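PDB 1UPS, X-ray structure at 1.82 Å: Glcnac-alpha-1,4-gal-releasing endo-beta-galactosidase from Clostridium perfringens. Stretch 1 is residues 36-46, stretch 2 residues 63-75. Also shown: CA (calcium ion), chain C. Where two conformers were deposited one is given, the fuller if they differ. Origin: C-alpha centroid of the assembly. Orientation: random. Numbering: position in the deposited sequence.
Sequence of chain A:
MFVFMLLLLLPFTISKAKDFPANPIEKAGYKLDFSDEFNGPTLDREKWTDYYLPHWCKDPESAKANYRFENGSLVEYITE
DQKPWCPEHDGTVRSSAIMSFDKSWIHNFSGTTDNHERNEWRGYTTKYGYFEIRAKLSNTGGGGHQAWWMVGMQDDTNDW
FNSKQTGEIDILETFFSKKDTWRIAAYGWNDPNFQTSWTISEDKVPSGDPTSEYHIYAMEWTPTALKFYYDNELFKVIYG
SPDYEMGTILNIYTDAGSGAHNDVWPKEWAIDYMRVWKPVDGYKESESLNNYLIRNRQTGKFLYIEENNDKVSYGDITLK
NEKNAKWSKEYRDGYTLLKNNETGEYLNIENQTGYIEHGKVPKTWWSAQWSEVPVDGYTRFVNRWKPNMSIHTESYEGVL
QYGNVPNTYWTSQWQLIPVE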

# COMPACT_ATOMS: atom_id res chain seq x y z
N ASP A 36 5.72 10.46 -16.31
CA ASP A 36 5.58 10.01 -17.67
C ASP A 36 4.10 10.06 -17.99
O ASP A 36 3.29 9.36 -17.38
N GLU A 37 3.74 10.92 -18.96
CA GLU A 37 2.35 11.06 -19.39
C GLU A 37 1.96 10.02 -20.46
O GLU A 37 0.81 9.99 -20.92
N PHE A 38 2.91 9.16 -20.82
CA PHE A 38 2.67 7.99 -21.68
C PHE A 38 1.86 8.30 -22.95
O PHE A 38 0.96 7.56 -23.30
N ASN A 39 2.19 9.38 -23.63
CA ASN A 39 1.40 9.69 -24.83
C ASN A 39 1.88 8.94 -26.09
O ASN A 39 1.11 8.80 -27.07
N GLY A 40 3.11 8.43 -26.04
CA GLY A 40 3.67 7.68 -27.15
C GLY A 40 4.01 8.58 -28.32
O GLY A 40 3.93 9.80 -28.18
N PRO A 41 4.34 8.01 -29.48
CA PRO A 41 4.19 6.57 -29.74
C PRO A 41 5.40 5.71 -29.36
O PRO A 41 5.40 4.50 -29.62
N THR A 42 6.43 6.30 -28.77
CA THR A 42 7.57 5.51 -28.32
C THR A 42 7.83 5.64 -26.83
O THR A 42 7.60 6.70 -26.22
N LEU A 43 8.35 4.56 -26.25
CA LEU A 43 8.71 4.53 -24.84
C LEU A 43 9.92 5.44 -24.63
O LEU A 43 10.87 5.40 -25.41
N ASP A 44 9.88 6.26 -23.58
CA ASP A 44 10.98 7.18 -23.28
C ASP A 44 12.12 6.38 -22.66
O ASP A 44 12.05 5.98 -21.49
N ARG A 45 13.18 6.17 -23.43
CA ARG A 45 14.26 5.29 -22.99
C ARG A 45 15.23 5.96 -22.00
O ARG A 45 16.17 5.32 -21.50
N GLU A 46 14.99 7.23 -21.72
CA GLU A 46 15.69 7.89 -20.63
C GLU A 46 15.03 7.56 -19.29
O GLU A 46 15.62 7.79 -18.23
N ALA A 63 12.84 -11.77 -22.63
CA ALA A 63 12.24 -10.97 -21.57
C ALA A 63 11.70 -9.63 -22.09
O ALA A 63 11.20 -8.81 -21.32
N LYS A 64 11.78 -9.41 -23.40
CA LYS A 64 11.27 -8.15 -23.99
C LYS A 64 9.74 -8.04 -23.93
O LYS A 64 9.02 -9.01 -24.18
N ALA A 65 9.26 -6.83 -23.63
CA ALA A 65 7.84 -6.54 -23.50
C ALA A 65 7.20 -6.30 -24.85
O ALA A 65 7.86 -5.84 -25.79
N ASN A 66 5.91 -6.61 -24.94
CA ASN A 66 5.08 -6.10 -26.02
C ASN A 66 4.18 -5.01 -25.48
O ASN A 66 3.68 -5.13 -24.38
N TYR A 67 4.03 -3.95 -26.25
CA TYR A 67 3.22 -2.80 -25.81
C TYR A 67 2.95 -1.88 -27.01
O TYR A 67 3.60 -2.00 -28.07
N ARG A 68 1.95 -1.01 -26.85
CA ARG A 68 1.66 0.07 -27.79
C ARG A 68 1.19 1.26 -26.95
O ARG A 68 1.05 1.16 -25.73
N PHE A 69 0.99 2.39 -27.62
CA PHE A 69 0.38 3.55 -26.98
C PHE A 69 -0.94 3.79 -27.67
O PHE A 69 -0.99 3.78 -28.90
N GLU A 70 -2.01 3.96 -26.89
CA GLU A 70 -3.37 4.10 -27.44
C GLU A 70 -4.14 5.10 -26.58
O GLU A 70 -4.22 4.95 -25.36
N ASN A 71 -4.67 6.15 -27.23
CA ASN A 71 -5.56 7.11 -26.55
C ASN A 71 -4.89 7.73 -25.30
O ASN A 71 -5.50 7.81 -24.23
N GLY A 72 -3.64 8.15 -25.46
CA GLY A 72 -2.87 8.76 -24.38
C GLY A 72 -2.38 7.83 -23.27
O GLY A 72 -1.94 8.32 -22.23
N SER A 73 -2.43 6.51 -23.49
CA SER A 73 -2.02 5.54 -22.46
C SER A 73 -0.96 4.58 -22.97
O SER A 73 -0.93 4.25 -24.17
N LEU A 74 -0.09 4.14 -22.07
CA LEU A 74 0.70 2.94 -22.36
C LEU A 74 -0.21 1.72 -22.23
O LEU A 74 -0.87 1.51 -21.19
N VAL A 75 -0.24 0.90 -23.28
CA VAL A 75 -0.98 -0.36 -23.29
C VAL A 75 0.03 -1.52 -23.40
O VAL A 75 0.46 -1.89 -24.51

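This is a mainly apolar contact, in which an irregular segment wraps around Phe69 on a β-hairpin, with no direct hydrogen bond between the stretches but a calcium ion and a water joining their backbones. Phe69 (chi1 m) points toward stretch 1 and has the largest area covered. Gly40 CA lies over one face of its ring, 3.6 Å from the centroid, in a CH-π contact. Glycine suits this place twice: its phi is positive, and an ideal CB would come within 2.3 Å of Phe69 CB. After the cis peptide bond, Pro41 O approaches Phe69 CD2 at 3.3 Å.

Phe38 (m) also points in, and Phe38 N donates a hydrogen bond to Asp36 OD2 (2.9 Å). Leu74 (t, p) covers one face of its ring, with Leu74 CB 3.8 Å from Phe38 CG. Leu43 (t, p) extends the greasy surface, placing CB 4.0 Å from Tyr67 CE2 and CD1 4.3 Å from Phe69 CZ. Tyr67 (p) meets Leu43 CB with both CE2 and, nearer still, OH at 3.6 Å; the hydroxyl is also hydrogen-bonded elsewhere in the structure.

At the hairpin's type I' turn, the calcium binds Glu37 O (2.3 Å) and Gly72 O (2.4 Å), reconciling two carbonyl oxygens only 3.5 Å apart. Water 2 donates to Asn39 O (2.7 Å) and accepts from Gly72 N (3.0 Å).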

# COMPACT_ATOMS: atom_id res chain seq x y z
CB ASP A 36 6.15 8.60 -17.86
CG ASP A 36 6.39 8.28 -19.31
OD1 ASP A 36 7.31 7.49 -19.64
OD2 ASP A 36 5.70 8.81 -20.20
CB GLU A 37 2.09 12.50 -19.86
CG GLU A 37 2.42 13.55 -18.79
CD GLU A 37 1.52 13.48 -17.56
OE1 GLU A 37 2.04 13.64 -16.44
OE2 GLU A 37 0.30 13.24 -17.72
CB PHE A 38 1.97 6.86 -20.89
CG PHE A 38 2.84 6.20 -19.84
CD1 PHE A 38 2.36 6.01 -18.54
CD2 PHE A 38 4.13 5.73 -20.15
CE1 PHE A 38 3.14 5.39 -17.55
CE2 PHE A 38 4.93 5.08 -19.17
CZ PHE A 38 4.44 4.91 -17.87
CB ASN A 39 1.24 11.19 -25.00
CG ASN A 39 0.55 11.86 -23.79
OD1 ASN A 39 -0.41 11.31 -23.20
ND2 ASN A 39 1.04 13.03 -23.41
CB PRO A 41 4.00 6.53 -31.26
CG PRO A 41 4.86 7.64 -31.74
CD PRO A 41 4.83 8.73 -30.68
CB THR A 42 8.85 5.86 -29.09
OG1 THR A 42 9.20 7.21 -28.81
CG2 THR A 42 8.63 5.87 -30.59
CB LEU A 43 9.07 3.11 -24.44
CG LEU A 43 9.33 2.86 -22.96
CD1 LEU A 43 8.03 2.96 -22.16
CD2 LEU A 43 9.93 1.47 -22.78
CB ASP A 44 10.50 8.27 -22.31
CG ASP A 44 11.54 9.36 -22.09
OD1 ASP A 44 12.75 9.14 -22.27
OD2 ASP A 44 11.21 10.50 -21.72
CB ARG A 45 14.98 4.68 -24.20
CG ARG A 45 14.04 3.79 -25.00
CD ARG A 45 14.71 2.88 -26.00
NE ARG A 45 13.72 2.08 -26.73
CZ ARG A 45 13.24 0.91 -26.31
NH1 ARG A 45 13.67 0.37 -25.17
NH2 ARG A 45 12.34 0.25 -27.04
CB GLU A 46 15.77 9.41 -20.85
CG GLU A 46 16.74 9.84 -21.96
CD GLU A 46 18.16 9.34 -21.75
OE1 GLU A 46 18.75 8.81 -22.72
OE2 GLU A 46 18.70 9.48 -20.63
CB ALA A 63 13.25 -10.75 -20.44
CB LYS A 64 11.74 -7.99 -25.45
CG LYS A 64 11.54 -6.55 -25.98
CD LYS A 64 12.44 -6.21 -27.16
CE LYS A 64 12.27 -4.73 -27.57
NZ LYS A 64 13.35 -3.82 -27.01
CB ALA A 65 7.63 -5.30 -22.63
CB ASN A 66 4.28 -7.20 -26.70
CG ASN A 66 5.19 -8.16 -27.45
OD1 ASN A 66 5.98 -7.74 -28.32
ND2 ASN A 66 5.11 -9.44 -27.10
CB TYR A 67 3.92 -2.01 -24.68
CG TYR A 67 5.28 -1.45 -25.09
CD1 TYR A 67 6.44 -2.25 -24.99
CD2 TYR A 67 5.42 -0.16 -25.59
CE1 TYR A 67 7.68 -1.77 -25.38
CE2 TYR A 67 6.68 0.34 -26.00
CZ TYR A 67 7.81 -0.48 -25.87
OH TYR A 67 9.05 -0.02 -26.27
CB ARG A 68 0.59 -0.32 -28.82
CG ARG A 68 -0.79 -0.68 -28.26
CD ARG A 68 -1.76 -1.35 -29.28
NE ARG A 68 -3.13 -1.40 -28.77
CZ ARG A 68 -3.69 -2.43 -28.14
NH1 ARG A 68 -4.94 -2.33 -27.70
NH2 ARG A 68 -3.02 -3.55 -27.92
CB PHE A 69 1.30 4.77 -27.09
CG PHE A 69 2.56 4.62 -26.29
CD1 PHE A 69 2.63 5.11 -24.98
CD2 PHE A 69 3.67 3.96 -26.83
CE1 PHE A 69 3.80 4.94 -24.20
CE2 PHE A 69 4.84 3.79 -26.07
CZ PHE A 69 4.89 4.29 -24.76
CB GLU A 70 -4.08 2.73 -27.53
CG GLU A 70 -5.53 2.75 -28.04
CD GLU A 70 -6.13 1.35 -28.25
OE1 GLU A 70 -7.38 1.24 -28.47
OE2 GLU A 70 -5.36 0.36 -28.26
CB ASN A 71 -6.87 6.39 -26.19
CG ASN A 71 -7.99 7.35 -25.81
OD1 ASN A 71 -8.27 8.34 -26.50
ND2 ASN A 71 -8.65 7.05 -24.70
CB SER A 73 -3.23 4.71 -22.00
OG SER A 73 -4.14 5.51 -21.26
CB LEU A 74 1.87 2.83 -21.36
CG LEU A 74 2.65 1.51 -21.35
CD1 LEU A 74 3.48 1.38 -22.63
CD2 LEU A 74 3.55 1.47 -20.09
CB VAL A 75 -2.05 -0.41 -24.42
CG1 VAL A 75 -2.78 -1.77 -24.45
CG2 VAL A 75 -3.03 0.75 -24.28
CA CA C . -1.51 10.13 -20.76
O HOH W 1 -1.48 12.02 -19.32
O HOH W 2 -1.41 8.03 -27.47
O HOH W 3 -3.43 11.38 -21.71